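Local coordinates for protein cytochrome P450 113A1 (Saccharopolyspora erythraea, PDB 2JJN) that hydroxylates the macrolactone ring of erythromycin D at C-12 to give erythromycin C, as a heme-dependent cytochrome P450 monooxygenase, at residues E94-T107 with L212-L226. The protein carries 2 engineered substitutions. Sequence-based numbering, arbitrary orientation.
With HEM (protoporphyrin IX containing Fe), chain B; SO4 (sulfate ion), chain F.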
ATOM      1  N   GLU A  94       7.137   5.814 -21.732  1.00 24.78           N
ATOM      2  CA  GLU A  94       5.686   5.827 -21.617  1.00 24.80           C
ATOM      3  C   GLU A  94       5.307   6.186 -20.185  1.00 23.77           C
ATOM      4  O   GLU A  94       4.357   6.935 -19.943  1.00 23.18           O
ATOM      5  CB  GLU A  94       5.038   4.492 -22.060  1.00 24.92           C
ATOM      6  CG  GLU A  94       3.488   4.534 -21.954  0.50 27.06           C
ATOM      7  CD  GLU A  94       2.758   3.243 -22.336  0.50 28.60           C
ATOM      8  OE1 GLU A  94       1.510   3.284 -22.419  0.50 33.55           O
ATOM      9  OE2 GLU A  94       3.403   2.193 -22.548  0.50 34.19           O
ATOM     10  N   HIS A  95       6.035   5.631 -19.208  1.00 21.27           N
ATOM     11  CA  HIS A  95       5.666   5.924 -17.820  1.00 21.27           C
ATOM     12  C   HIS A  95       5.661   7.421 -17.504  1.00 22.38           C
ATOM     13  O   HIS A  95       4.806   7.920 -16.757  1.00 21.83           O
ATOM     14  CB  HIS A  95       6.609   5.222 -16.826  1.00 21.26           C
ATOM     15  CG  HIS A  95       6.321   5.574 -15.400  1.00 19.79           C
ATOM     16  ND1 HIS A  95       7.019   6.561 -14.730  1.00 20.27           N
ATOM     17  CD2 HIS A  95       5.359   5.139 -14.545  1.00 19.54           C
ATOM     18  CE1 HIS A  95       6.528   6.685 -13.505  1.00 20.04           C
ATOM     19  NE2 HIS A  95       5.514   5.849 -13.376  1.00 20.71           N
ATOM     20  N   ARG A  96       6.645   8.127 -18.047  1.00 23.09           N
ATOM     21  CA  ARG A  96       6.793   9.526 -17.740  1.00 24.05           C
ATOM     22  C   ARG A  96       5.607  10.299 -18.322  1.00 23.14           C
ATOM     23  O   ARG A  96       5.070  11.162 -17.649  1.00 24.03           O
ATOM     24  CB  ARG A  96       8.080  10.029 -18.351  1.00 26.32           C
ATOM     25  CG  ARG A  96       8.325  11.474 -18.081  1.00 29.49           C
ATOM     26  CD  ARG A  96       9.488  11.871 -18.978  1.00 36.00           C
ATOM     27  NE  ARG A  96      10.738  11.335 -18.452  1.00 42.41           N
ATOM     28  CZ  ARG A  96      11.755  10.917 -19.193  1.00 45.87           C
ATOM     29  NH1 ARG A  96      11.677  10.944 -20.523  1.00 48.44           N
ATOM     30  NH2 ARG A  96      12.855  10.470 -18.594  1.00 48.89           N
ATOM     31  N   ALA A  97       5.230   9.959 -19.555  1.00 23.27           N
ATOM     32  CA  ALA A  97       4.098  10.621 -20.247  1.00 22.31           C
ATOM     33  C   ALA A  97       2.819  10.345 -19.463  1.00 22.26           C
ATOM     34  O   ALA A  97       1.984  11.250 -19.258  1.00 23.45           O
ATOM     35  CB  ALA A  97       3.949  10.121 -21.664  1.00 23.20           C
ATOM     36  N   LEU A  98       2.634   9.083 -19.078  1.00 20.92           N
ATOM     37  CA  LEU A  98       1.433   8.715 -18.384  1.00 20.53           C
ATOM     38  C   LEU A  98       1.366   9.388 -17.002  1.00 20.39           C
ATOM     39  O   LEU A  98       0.340   9.901 -16.595  1.00 20.47           O
ATOM     40  CB  LEU A  98       1.338   7.190 -18.293  1.00 20.76           C
ATOM     41  CG  LEU A  98       0.142   6.600 -17.622  0.80 22.62           C
ATOM     42  CD1 LEU A  98      -1.153   6.973 -18.399  0.80 24.46           C
ATOM     43  CD2 LEU A  98       0.314   5.101 -17.593  0.80 23.40           C
ATOM     44  N   ARG A  99       2.488   9.420 -16.275  1.00 20.02           N
ATOM     45  CA  ARG A  99       2.492  10.017 -14.961  1.00 20.92           C
ATOM     46  C   ARG A  99       2.164  11.514 -15.040  1.00 21.37           C
ATOM     47  O   ARG A  99       1.424  12.025 -14.210  1.00 21.22           O
ATOM     48  CB  ARG A  99       3.852   9.767 -14.259  1.00 22.13           C
ATOM     49  CG  ARG A  99       3.921  10.408 -12.905  1.00 25.85           C
ATOM     50  CD  ARG A  99       3.874   9.408 -11.800  1.00 26.87           C
ATOM     51  NE  ARG A  99       4.005  10.056 -10.481  1.00 23.31           N
ATOM     52  CZ  ARG A  99       4.383   9.418  -9.368  1.00 22.67           C
ATOM     53  NH1 ARG A  99       4.662   8.126  -9.393  1.00 19.71           N
ATOM     54  NH2 ARG A  99       4.496  10.097  -8.228  1.00 23.12           N
ATOM     55  N   LYS A 100       2.661  12.190 -16.070  1.00 20.53           N
ATOM     56  CA  LYS A 100       2.341  13.604 -16.224  1.00 21.95           C
ATOM     57  C   LYS A 100       0.860  13.817 -16.427  1.00 20.81           C
ATOM     58  O   LYS A 100       0.271  14.736 -15.847  1.00 21.36           O
ATOM     59  CB  LYS A 100       3.085  14.185 -17.412  1.00 22.08           C
ATOM     60  CG  LYS A 100       4.523  14.492 -17.101  1.00 25.96           C
ATOM     61  CD  LYS A 100       5.207  14.966 -18.370  1.00 30.19           C
ATOM     62  CE  LYS A 100       6.663  15.222 -18.078  1.00 35.62           C
ATOM     63  NZ  LYS A 100       7.375  15.355 -19.377  1.00 38.51           N
ATOM     64  N   VAL A 101       0.275  12.987 -17.293  1.00 20.15           N
ATOM     65  CA  VAL A 101      -1.149  13.127 -17.572  1.00 20.19           C
ATOM     66  C   VAL A 101      -1.958  12.914 -16.287  1.00 21.43           C
ATOM     67  O   VAL A 101      -2.817  13.746 -15.910  1.00 21.70           O
ATOM     68  CB  VAL A 101      -1.607  12.115 -18.629  1.00 19.44           C
ATOM     69  CG1 VAL A 101      -3.119  12.167 -18.763  1.00 22.18           C
ATOM     70  CG2 VAL A 101      -0.975  12.414 -19.991  1.00 21.35           C
ATOM     71  N   VAL A 102      -1.736  11.796 -15.609  1.00 20.55           N
ATOM     72  CA  VAL A 102      -2.562  11.545 -14.426  1.00 21.64           C
ATOM     73  C   VAL A 102      -2.333  12.555 -13.300  1.00 22.04           C
ATOM     74  O   VAL A 102      -3.276  12.942 -12.585  1.00 23.38           O
ATOM     75  CB  VAL A 102      -2.477  10.091 -13.935  1.00 21.26           C
ATOM     76  CG1 VAL A 102      -2.893   9.144 -15.037  0.70 23.20           C
ATOM     77  CG2 VAL A 102      -1.069   9.726 -13.400  0.70 19.27           C
ATOM     78  N   SER A 103      -1.099  13.016 -13.147  1.00 23.03           N
ATOM     79  CA  SER A 103      -0.752  14.007 -12.119  1.00 24.83           C
ATOM     80  C   SER A 103      -1.494  15.311 -12.369  1.00 24.77           C
ATOM     81  O   SER A 103      -1.830  16.018 -11.419  1.00 25.87           O
ATOM     82  CB  SER A 103       0.767  14.245 -12.092  1.00 24.84           C
ATOM     83  OG  SER A 103       1.144  15.355 -11.277  0.50 28.11           O
ATOM     84  N   SER A 104      -1.746  15.638 -13.645  1.00 23.30           N
ATOM     85  CA  SER A 104      -2.441  16.883 -13.974  1.00 24.34           C
ATOM     86  C   SER A 104      -3.916  16.831 -13.525  1.00 25.28           C
ATOM     87  O   SER A 104      -4.572  17.846 -13.341  1.00 26.11           O
ATOM     88  CB  SER A 104      -2.305  17.189 -15.470  1.00 25.57           C
ATOM     89  OG  SER A 104      -3.165  16.343 -16.235  1.00 24.17           O
ATOM     90  N   ALA A 105      -4.433  15.631 -13.316  1.00 25.08           N
ATOM     91  CA  ALA A 105      -5.785  15.435 -12.744  1.00 25.25           C
ATOM     92  C   ALA A 105      -5.826  15.220 -11.215  1.00 26.11           C
ATOM     93  O   ALA A 105      -6.697  15.760 -10.524  1.00 27.61           O
ATOM     94  CB  ALA A 105      -6.429  14.243 -13.417  1.00 25.91           C
ATOM     95  N   PHE A 106      -4.983  14.295 -10.739  1.00 24.30           N
ATOM     96  CA  PHE A 106      -4.898  13.918  -9.314  1.00 22.52           C
ATOM     97  C   PHE A 106      -3.925  14.896  -8.659  1.00 23.17           C
ATOM     98  O   PHE A 106      -2.761  14.569  -8.454  1.00 23.49           O
ATOM     99  CB  PHE A 106      -4.387  12.465  -9.216  1.00 21.06           C
ATOM    100  CG  PHE A 106      -4.516  11.861  -7.823  0.60 20.10           C
ATOM    101  CD1 PHE A 106      -5.483  12.314  -6.938  0.60 19.54           C
ATOM    102  CD2 PHE A 106      -3.663  10.837  -7.418  0.60 22.83           C
ATOM    103  CE1 PHE A 106      -5.592  11.761  -5.644  0.60 20.08           C
ATOM    104  CE2 PHE A 106      -3.757  10.279  -6.134  0.60 21.40           C
ATOM    105  CZ  PHE A 106      -4.715  10.734  -5.249  0.60 21.37           C
ATOM    106  N   THR A 107      -4.393  16.104  -8.371  1.00 23.50           N
ATOM    107  CA  THR A 107      -3.501  17.169  -7.874  1.00 25.56           C
ATOM    108  C   THR A 107      -3.406  17.270  -6.334  1.00 27.34           C
ATOM    109  O   THR A 107      -4.239  16.715  -5.612  1.00 26.86           O
ATOM    110  CB  THR A 107      -3.962  18.507  -8.417  1.00 25.47           C
ATOM    111  OG1 THR A 107      -5.262  18.791  -7.895  1.00 25.93           O
ATOM    112  CG2 THR A 107      -3.991  18.462  -9.939  1.00 23.93           C
ATOM    113  N   LEU A 212     -12.631  13.076 -10.221  1.00 19.80           N
ATOM    114  CA  LEU A 212     -11.331  12.709 -10.715  1.00 18.85           C
ATOM    115  C   LEU A 212     -11.435  11.942 -12.043  1.00 20.15           C
ATOM    116  O   LEU A 212     -10.558  12.124 -12.888  1.00 20.02           O
ATOM    117  CB  LEU A 212     -10.534  11.928  -9.651  1.00 21.13           C
ATOM    118  CG  LEU A 212      -9.125  11.626 -10.114  1.00 20.65           C
ATOM    119  CD1 LEU A 212      -8.265  12.850 -10.241  1.00 25.36           C
ATOM    120  CD2 LEU A 212      -8.470  10.655  -9.107  1.00 23.58           C
ATOM    121  N   ILE A 213     -12.474  11.115 -12.220  1.00 18.76           N
ATOM    122  CA  ILE A 213     -12.656  10.443 -13.550  1.00 18.12           C
ATOM    123  C   ILE A 213     -12.801  11.504 -14.648  1.00 18.65           C
ATOM    124  O   ILE A 213     -12.149  11.396 -15.690  1.00 17.78           O
ATOM    125  CB  ILE A 213     -13.786   9.412 -13.556  1.00 17.28           C
ATOM    126  CG1 ILE A 213     -13.341   8.208 -12.705  1.00 19.08           C
ATOM    127  CG2 ILE A 213     -14.102   8.951 -15.004  1.00 19.91           C
ATOM    128  CD1 ILE A 213     -14.441   7.161 -12.608  1.00 21.54           C
ATOM    129  N   SER A 214     -13.673  12.496 -14.439  1.00 19.10           N
ATOM    130  CA  SER A 214     -13.807  13.581 -15.447  1.00 18.12           C
ATOM    131  C   SER A 214     -12.487  14.269 -15.700  1.00 17.84           C
ATOM    132  O   SER A 214     -12.130  14.576 -16.856  1.00 18.27           O
ATOM    133  CB  SER A 214     -14.796  14.621 -14.963  1.00 19.02           C
ATOM    134  OG  SER A 214     -16.119  14.075 -14.868  1.00 19.60           O
ATOM    135  N   ARG A 215     -11.728  14.552 -14.625  1.00 19.26           N
ATOM    136  CA  ARG A 215     -10.460  15.204 -14.818  1.00 19.15           C
ATOM    137  C   ARG A 215      -9.467  14.320 -15.564  1.00 18.43           C
ATOM    138  O   ARG A 215      -8.680  14.831 -16.371  1.00 19.76           O
ATOM    139  CB  ARG A 215      -9.881  15.613 -13.471  1.00 19.83           C
ATOM    140  CG  ARG A 215     -10.704  16.710 -12.794  0.50 20.59           C
ATOM    141  CD  ARG A 215     -10.212  16.964 -11.361  0.50 22.66           C
ATOM    142  NE  ARG A 215      -8.824  17.411 -11.356  0.50 25.32           N
ATOM    143  CZ  ARG A 215      -8.437  18.672 -11.541  0.50 30.44           C
ATOM    144  NH1 ARG A 215      -9.334  19.634 -11.722  0.50 30.05           N
ATOM    145  NH2 ARG A 215      -7.137  18.976 -11.534  0.50 31.71           N
ATOM    146  N   LEU A 216      -9.544  13.010 -15.325  1.00 18.49           N
ATOM    147  CA  LEU A 216      -8.649  12.080 -16.018  1.00 17.76           C
ATOM    148  C   LEU A 216      -9.004  12.011 -17.521  1.00 18.70           C
ATOM    149  O   LEU A 216      -8.119  11.935 -18.381  1.00 18.90           O
ATOM    150  CB  LEU A 216      -8.764  10.675 -15.422  1.00 19.35           C
ATOM    151  CG  LEU A 216      -8.017  10.547 -14.087  1.00 17.95           C
ATOM    152  CD1 LEU A 216      -8.516   9.271 -13.404  1.00 21.78           C
ATOM    153  CD2 LEU A 216      -6.482  10.511 -14.290  1.00 21.21           C
ATOM    154  N   VAL A 217     -10.296  12.056 -17.831  1.00 17.52           N
ATOM    155  CA  VAL A 217     -10.731  12.032 -19.251  1.00 18.70           C
ATOM    156  C   VAL A 217     -10.371  13.332 -19.972  1.00 17.63           C
ATOM    157  O   VAL A 217     -10.060  13.343 -21.194  1.00 18.22           O
ATOM    158  CB  VAL A 217     -12.230  11.627 -19.373  1.00 18.61           C
ATOM    159  CG1 VAL A 217     -12.824  12.077 -20.707  0.70 21.43           C
ATOM    160  CG2 VAL A 217     -12.379  10.105 -19.078  0.70 18.92           C
ATOM    161  N   LEU A 218     -10.444  14.443 -19.236  1.00 18.33           N
ATOM    162  CA  LEU A 218     -10.148  15.731 -19.883  1.00 17.89           C
ATOM    163  C   LEU A 218      -8.653  16.097 -19.902  1.00 18.03           C
ATOM    164  O   LEU A 218      -8.257  17.019 -20.618  1.00 20.03           O
ATOM    165  CB  LEU A 218     -10.963  16.846 -19.231  1.00 18.85           C
ATOM    166  CG  LEU A 218     -12.466  16.757 -19.377  1.00 21.20           C
ATOM    167  CD1 LEU A 218     -13.052  17.899 -18.525  1.00 23.43           C
ATOM    168  CD2 LEU A 218     -12.845  16.914 -20.822  1.00 22.50           C
ATOM    169  N   ALA A 219      -7.831  15.358 -19.137  1.00 14.76           N
ATOM    170  CA  ALA A 219      -6.402  15.653 -19.032  1.00 15.05           C
ATOM    171  C   ALA A 219      -5.683  15.456 -20.364  1.00 15.58           C
ATOM    172  O   ALA A 219      -5.987  14.527 -21.154  1.00 16.54           O
ATOM    173  CB  ALA A 219      -5.751  14.733 -17.974  1.00 14.65           C
ATOM    174  N   GLU A 220      -4.729  16.337 -20.627  1.00 16.40           N
ATOM    175  CA  GLU A 220      -3.892  16.161 -21.791  1.00 17.10           C
ATOM    176  C   GLU A 220      -2.601  16.895 -21.582  1.00 16.86           C
ATOM    177  O   GLU A 220      -2.634  18.078 -21.230  1.00 18.16           O
ATOM    178  CB  GLU A 220      -4.559  16.735 -23.007  1.00 18.38           C
ATOM    179  CG  GLU A 220      -3.756  16.408 -24.225  1.00 20.85           C
ATOM    180  CD  GLU A 220      -4.488  16.692 -25.510  1.00 27.89           C
ATOM    181  OE1 GLU A 220      -3.933  17.467 -26.316  1.00 29.07           O
ATOM    182  OE2 GLU A 220      -5.601  16.156 -25.698  1.00 28.97           O
ATOM    183  N   VAL A 221      -1.490  16.190 -21.770  1.00 17.73           N
ATOM    184  CA  VAL A 221      -0.163  16.777 -21.596  1.00 17.67           C
ATOM    185  C   VAL A 221       0.652  16.352 -22.786  1.00 18.44           C
ATOM    186  O   VAL A 221       0.720  15.167 -23.115  1.00 17.40           O
ATOM    187  CB  VAL A 221       0.488  16.316 -20.255  1.00 17.55           C
ATOM    188  CG1 VAL A 221       1.873  16.952 -20.104  1.00 20.00           C
ATOM    189  CG2 VAL A 221      -0.408  16.696 -19.093  1.00 18.98           C
ATOM    190  N   ASP A 222       1.237  17.330 -23.482  1.00 19.66           N
ATOM    191  CA  ASP A 222       1.996  17.071 -24.697  1.00 21.23           C
ATOM    192  C   ASP A 222       1.187  16.309 -25.732  1.00 21.02           C
ATOM    193  O   ASP A 222       1.735  15.499 -26.490  1.00 22.50           O
ATOM    194  CB  ASP A 222       3.284  16.339 -24.361  1.00 22.23           C
ATOM    195  CG  ASP A 222       4.186  17.144 -23.440  1.00 25.07           C
ATOM    196  OD1 ASP A 222       4.118  18.397 -23.496  1.00 28.11           O
ATOM    197  OD2 ASP A 222       4.925  16.528 -22.643  1.00 27.94           O
ATOM    198  N   GLY A 223      -0.110  16.598 -25.799  1.00 20.84           N
ATOM    199  CA  GLY A 223      -0.971  15.938 -26.778  1.00 21.65           C
ATOM    200  C   GLY A 223      -1.360  14.514 -26.412  1.00 21.60           C
ATOM    201  O   GLY A 223      -2.094  13.864 -27.166  1.00 22.79           O
ATOM    202  N   ARG A 224      -0.894  14.027 -25.270  1.00 21.96           N
ATOM    203  CA  ARG A 224      -1.234  12.669 -24.823  1.00 20.37           C
ATOM    204  C   ARG A 224      -2.503  12.714 -23.971  1.00 18.25           C
ATOM    205  O   ARG A 224      -2.552  13.453 -22.995  1.00 18.25           O
ATOM    206  CB  ARG A 224      -0.081  12.074 -24.004  1.00 20.90           C
ATOM    207  CG  ARG A 224      -0.315  10.636 -23.477  1.00 25.20           C
ATOM    208  CD  ARG A 224      -0.481   9.635 -24.609  1.00 30.32           C
ATOM    209  NE  ARG A 224      -0.202   8.264 -24.175  1.00 32.85           N
ATOM    210  CZ  ARG A 224      -1.125   7.431 -23.716  1.00 33.87           C
ATOM    211  NH1 ARG A 224      -2.387   7.828 -23.627  1.00 28.74           N
ATOM    212  NH2 ARG A 224      -0.786   6.198 -23.357  1.00 33.43           N
ATOM    213  N   ALA A 225      -3.549  11.979 -24.373  1.00 17.49           N
ATOM    214  CA  ALA A 225      -4.743  11.898 -23.571  1.00 16.52           C
ATOM    215  C   ALA A 225      -5.022  10.421 -23.334  1.00 15.44           C
ATOM    216  O   ALA A 225      -4.547   9.544 -24.098  1.00 17.54           O
ATOM    217  CB  ALA A 225      -5.951  12.594 -24.314  1.00 16.53           C
ATOM    218  N   LEU A 226      -5.759  10.129 -22.297  1.00 14.20           N
ATOM    219  CA  LEU A 226      -6.107   8.735 -21.989  1.00 13.24           C
ATOM    220  C   LEU A 226      -7.319   8.319 -22.756  1.00 13.57           C
ATOM    221  O   LEU A 226      -8.289   9.082 -22.827  1.00 13.68           O
ATOM    222  CB  LEU A 226      -6.392   8.563 -20.488  1.00 13.43           C
ATOM    223  CG  LEU A 226      -5.278   9.086 -19.542  1.00 14.73           C
ATOM    224  CD1 LEU A 226      -5.695   8.974 -18.070  1.00 16.29           C
ATOM    225  CD2 LEU A 226      -3.965   8.352 -19.780  1.00 17.45           C
TER
HETATM  226  CHA HEM B 412       2.962   3.444  -6.019  1.00 12.24           C
HETATM  227  CHB HEM B 412       2.965   2.201  -1.300  1.00 10.52           C
HETATM  228  CHC HEM B 412      -1.215   4.579  -0.703  1.00 14.69           C
HETATM  229  CHD HEM B 412      -1.619   5.112  -5.522  1.00 13.38           C
HETATM  230  C1A HEM B 412       3.320   2.980  -4.769  1.00 11.79           C
HETATM  231  C2A HEM B 412       4.569   2.267  -4.478  1.00 11.12           C
HETATM  232  C3A HEM B 412       4.563   1.912  -3.190  1.00 10.18           C
HETATM  233  C4A HEM B 412       3.318   2.375  -2.610  1.00 10.32           C
HETATM  234  CMA HEM B 412       5.650   1.118  -2.432  1.00 10.50           C
HETATM  235  CAA HEM B 412       5.706   2.005  -5.482  1.00 11.83           C
HETATM  236  CBA HEM B 412       5.430   0.779  -6.334  1.00 12.51           C
HETATM  237  CGA HEM B 412       6.654   0.349  -7.146  1.00 13.91           C
HETATM  238  O1A HEM B 412       7.723   1.018  -7.063  1.00 13.54           O
HETATM  239  O2A HEM B 412       6.504  -0.655  -7.911  1.00 12.07           O
HETATM  240  C1B HEM B 412       1.821   2.758  -0.726  1.00 11.04           C
HETATM  241  C2B HEM B 412       1.504   2.726   0.679  1.00 11.14           C
HETATM  242  C3B HEM B 412       0.341   3.397   0.851  1.00 12.51           C
HETATM  243  C4B HEM B 412      -0.070   3.848  -0.473  1.00 12.70           C
HETATM  244  CMB HEM B 412       2.443   2.018   1.678  1.00 12.64           C
HETATM  245  CAB HEM B 412      -0.503   3.660   2.114  1.00 14.56           C
HETATM  246  CBB HEM B 412       0.082   3.834   3.254  1.00 16.65           C
HETATM  247  C1C HEM B 412      -1.686   4.924  -1.952  1.00 13.35           C
HETATM  248  C2C HEM B 412      -2.931   5.630  -2.208  1.00 14.47           C
HETATM  249  C3C HEM B 412      -3.045   5.776  -3.545  1.00 13.07           C
HETATM  250  C4C HEM B 412      -1.863   5.182  -4.171  1.00 12.68           C
HETATM  251  CMC HEM B 412      -3.885   6.091  -1.073  1.00 15.87           C
HETATM  252  CAC HEM B 412      -4.185   6.407  -4.368  1.00 17.74           C
HETATM  253  CBC HEM B 412      -4.833   7.508  -3.988  1.00 22.66           C
HETATM  254  C1D HEM B 412      -0.437   4.685  -6.048  1.00 11.76           C
HETATM  255  C2D HEM B 412      -0.174   4.681  -7.451  1.00 13.95           C
HETATM  256  C3D HEM B 412       1.230   4.193  -7.606  1.00 12.38           C
HETATM  257  C4D HEM B 412       1.700   3.926  -6.279  1.00 10.73           C
HETATM  258  CMD HEM B 412      -1.145   5.099  -8.596  1.00 14.33           C
HETATM  259  CAD HEM B 412       2.017   3.977  -8.910  1.00 11.56           C
HETATM  260  CBD HEM B 412       2.851   5.222  -9.272  1.00 11.86           C
HETATM  261  CGD HEM B 412       3.695   4.942 -10.477  1.00 13.11           C
HETATM  262  O1D HEM B 412       3.850   3.777 -10.881  1.00 12.77           O
HETATM  263  O2D HEM B 412       4.222   5.925 -11.041  1.00 12.70           O
HETATM  264  NA  HEM B 412       2.573   3.056  -3.582  1.00 10.32           N
HETATM  265  NB  HEM B 412       0.821   3.414  -1.439  1.00 10.64           N
HETATM  266  NC  HEM B 412      -1.098   4.660  -3.175  1.00 10.67           N
HETATM  267  ND  HEM B 412       0.708   4.228  -5.365  1.00 10.46           N
HETATM  268 FE   HEM B 412       0.835   3.970  -3.354  1.00 12.77          FE
HETATM  269  S   SO4 F 416       3.970  13.694  -9.545  0.80 43.54           S
HETATM  270  O1  SO4 F 416       3.666  12.897  -8.351  0.80 41.50           O
HETATM  271  O2  SO4 F 416       3.701  12.932 -10.757  0.80 40.49           O
HETATM  272  O3  SO4 F 416       5.378  14.050  -9.570  0.80 43.18           O
HETATM  273  O4  SO4 F 416       3.157  14.909  -9.474  0.80 42.04           O
HETATM  274  O   HOH W   1       2.341  13.392 -21.377  1.00 30.50           O
HETATM  275  O   HOH W   2      -4.051  18.084 -18.306  1.00 20.17           O
HETATM  276  O   HOH W   3      -0.071   1.964  -3.619  1.00 27.42           O
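Arg215 reaches across to Ala105 and takes its carbonyl. Its NE gives a nearly straight bond to Ala105 O (2.8 Å, 164°), meeting a lone pair in the carbonyl plane, and NH2 adds a weak one to the same oxygen. The chain bends at chi3 (61°) to bring NE there, while NH1 forms a salt bridge with Asp210, so both NE and NH1 have partners. The neighbouring Ser104 OG donates to Val101 O (2.6 Å) and accepts from a water that in turn takes Glu220 N. A second water donates to Ala97 O and Val221 O, linking the helix to the type I' turn of 221-224. Arg224 NH2 lies in a long salt bridge with Glu94 OE1 (3.8 Å); its stronger partner is Glu230.

Between these polar links Val101 packs with both branches: CG1 on Ala219 CB and Leu226 CG, CG2 on Arg224 O (3.5 Å). Ala105 CB rests against Arg215 CB and Leu216 CD2.

On the heme-facing side, His95 NE2 (2.7 Å) and Arg99 NH1 (2.8 Å) both donate to propionate oxygen O2D, and Arg99 NE and NH2 bind a sulfate, probably from the crystallisation liquor, which Ser103 OG also binds. This His and Arg pair on one helix, holding a heme propionate, is characteristic of the C helix of the cytochrome P450 fold, here backed by helix 212-218 and its following turn.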